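Local coordinates for Glyoxalase/bleomycin resisance protein/dioxygenase (Streptomyces sp. CB03234, PDB 5UJP) that belongs to the glyoxalase/bleomycin resistance/dioxygenase superfamily, binds riboflavin and calcium and may act as a dioxygenase, at residues 17-22 and 48-53. Sequence-based numbering, arbitrary orientation. Where two conformers were deposited one is given.
Sequences DFYVET and TSLVLV. With CA (calcium ion), chain C.
Leu-52 lays both of its methyl groups against the ring of Tyr-19. Leu-52 CD2 sits over one face in a CH-pi contact, 4.0 Å from the ring centroid and 19° off the ring normal, displaced toward the rim at Tyr-19 CD2 and CE2. Leu-52 CD1 reaches the same side of the ring, 3.6 Å from Tyr-19 CD2. From the same side of the ring plane, Leu-50 approaches obliquely at the CE1 side: its CD1 lies 4.1 Å from Tyr-19 CE1, with the two side chains roughly at right angles. The contact seats helix 12-23 on strand 48-53 within one βαβββ module of the vicinal oxygen chelate fold, in which that strand runs between 3-8 and 37-42. Alternation along the strand turns Leu-50 and Leu-52 to the helix. With chi1 at -75°, Tyr-19 CG stands anti to the carbonyl carbon, which carries the ring toward the sheet. Phe-18 CD2 lies over the opposite face, offset toward the rim, while the hydroxyl of the buried Tyr-19 is hydrogen-bonded to Asp-104. Val-7 of strand 3-8 touches both Tyr-19 and Leu-50. At the far end of the strand, Thr-48 OG1 binds calcium at 2.9 Å, joined by Ser-1 O and Asp-47 and by Thr-48 OG1 and Ser-1 O of the second subunit.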
loop_
_atom_site.group_PDB
_atom_site.type_symbol
_atom_site.label_atom_id
_atom_site.label_comp_id
_atom_site.label_asym_id
_atom_site.label_seq_id
_atom_site.Cartn_x
_atom_site.Cartn_y
_atom_site.Cartn_z
ATOM N N ASP A 17 9.686 17.096 3.116
ATOM C CA ASP A 17 9.046 18.299 3.657
ATOM C C ASP A 17 7.545 18.088 3.788
ATOM O O ASP A 17 6.940 18.420 4.809
ATOM C CB ASP A 17 9.261 19.485 2.718
ATOM C CG ASP A 17 10.704 19.979 2.670
ATOM O OD1 ASP A 17 11.519 19.703 3.577
ATOM O OD2 ASP A 17 11.012 20.652 1.673
ATOM N N PHE A 18 6.915 17.567 2.732
ATOM C CA PHE A 18 5.459 17.415 2.738
ATOM C C PHE A 18 5.000 16.397 3.776
ATOM O O PHE A 18 4.141 16.700 4.619
ATOM C CB PHE A 18 4.957 17.030 1.351
ATOM C CG PHE A 18 3.450 16.892 1.285
ATOM C CD1 PHE A 18 2.658 18.026 1.203
ATOM C CD2 PHE A 18 2.838 15.638 1.323
ATOM C CE1 PHE A 18 1.272 17.897 1.170
ATOM C CE2 PHE A 18 1.463 15.514 1.276
ATOM C CZ PHE A 18 0.682 16.651 1.187
ATOM N N TYR A 19 5.538 15.167 3.725
ATOM C CA TYR A 19 4.984 14.112 4.577
ATOM C C TYR A 19 5.363 14.315 6.036
ATOM O O TYR A 19 4.551 14.057 6.922
ATOM C CB TYR A 19 5.408 12.708 4.114
ATOM C CG TYR A 19 4.645 12.289 2.882
ATOM C CD1 TYR A 19 3.418 11.606 2.988
ATOM C CD2 TYR A 19 5.143 12.556 1.615
ATOM C CE1 TYR A 19 2.713 11.244 1.895
ATOM C CE2 TYR A 19 4.423 12.174 0.466
ATOM C CZ TYR A 19 3.211 11.518 0.615
ATOM O OH TYR A 19 2.469 11.132 -0.515
ATOM N N VAL A 20 6.597 14.710 6.302
ATOM C CA VAL A 20 7.029 14.839 7.686
ATOM C C VAL A 20 6.581 16.171 8.270
ATOM O O VAL A 20 5.959 16.230 9.347
ATOM C CB VAL A 20 8.556 14.647 7.790
ATOM C CG1 VAL A 20 9.016 14.803 9.256
ATOM C CG2 VAL A 20 8.982 13.292 7.217
ATOM N N GLU A 21 6.925 17.275 7.600
ATOM C CA GLU A 21 6.684 18.575 8.226
ATOM C C GLU A 21 5.247 19.052 8.028
ATOM O O GLU A 21 4.598 19.485 8.980
ATOM C CB GLU A 21 7.706 19.595 7.713
ATOM C CG GLU A 21 9.165 19.184 7.865
ATOM C CD GLU A 21 9.631 19.192 9.298
ATOM O OE1 GLU A 21 9.395 20.209 9.985
ATOM O OE2 GLU A 21 10.254 18.199 9.733
ATOM N N THR A 22 4.733 18.995 6.799
ATOM C CA THR A 22 3.407 19.516 6.507
ATOM C C THR A 22 2.315 18.587 7.024
ATOM O O THR A 22 1.471 19.014 7.816
ATOM C CB THR A 22 3.258 19.765 5.012
ATOM O OG1 THR A 22 4.204 20.772 4.612
ATOM C CG2 THR A 22 1.832 20.210 4.679
ATOM N N THR A 48 1.557 1.012 9.848
ATOM C CA THR A 48 1.687 1.099 8.403
ATOM C C THR A 48 2.632 2.248 8.084
ATOM O O THR A 48 2.444 3.360 8.586
ATOM C CB THR A 48 0.328 1.399 7.783
ATOM O OG1 THR A 48 -0.626 0.450 8.227
ATOM C CG2 THR A 48 0.447 1.390 6.259
ATOM N N SER A 49 3.641 1.986 7.260
ATOM C CA SER A 49 4.612 3.001 6.900
ATOM C C SER A 49 4.656 3.193 5.392
ATOM O O SER A 49 4.290 2.300 4.627
ATOM C CB SER A 49 6.039 2.730 7.448
ATOM O OG SER A 49 6.539 1.498 6.945
ATOM N N LEU A 50 5.061 4.397 4.974
ATOM C CA LEU A 50 5.211 4.773 3.571
ATOM C C LEU A 50 6.692 5.014 3.325
ATOM O O LEU A 50 7.352 5.695 4.110
ATOM C CB LEU A 50 4.417 6.059 3.236
ATOM C CG LEU A 50 2.945 6.088 3.644
ATOM C CD1 LEU A 50 2.285 7.436 3.295
ATOM C CD2 LEU A 50 2.218 4.943 2.948
ATOM N N VAL A 51 7.203 4.482 2.228
ATOM C CA VAL A 51 8.549 4.772 1.777
ATOM C C VAL A 51 8.418 5.637 0.540
ATOM O O VAL A 51 7.707 5.291 -0.415
ATOM C CB VAL A 51 9.346 3.489 1.492
ATOM C CG1 VAL A 51 10.819 3.834 1.234
ATOM C CG2 VAL A 51 9.215 2.545 2.659
ATOM N N LEU A 52 9.147 6.751 0.528
ATOM C CA LEU A 52 8.982 7.766 -0.498
ATOM C C LEU A 52 10.089 7.532 -1.512
ATOM O O LEU A 52 11.243 7.913 -1.281
ATOM C CB LEU A 52 9.074 9.158 0.137
ATOM C CG LEU A 52 8.150 9.365 1.344
ATOM C CD1 LEU A 52 8.316 10.788 1.928
ATOM C CD2 LEU A 52 6.664 9.130 0.984
ATOM N N VAL A 53 9.741 6.895 -2.634
ATOM C CA VAL A 53 10.717 6.293 -3.532
ATOM C C VAL A 53 10.706 6.978 -4.897
ATOM O O VAL A 53 9.732 7.594 -5.329
ATOM C CB VAL A 53 10.533 4.769 -3.716
ATOM C CG1 VAL A 53 10.411 4.053 -2.366
ATOM C CG2 VAL A 53 9.300 4.467 -4.582
HETATM CA CA CA C . -1.401 -2.144 9.151
#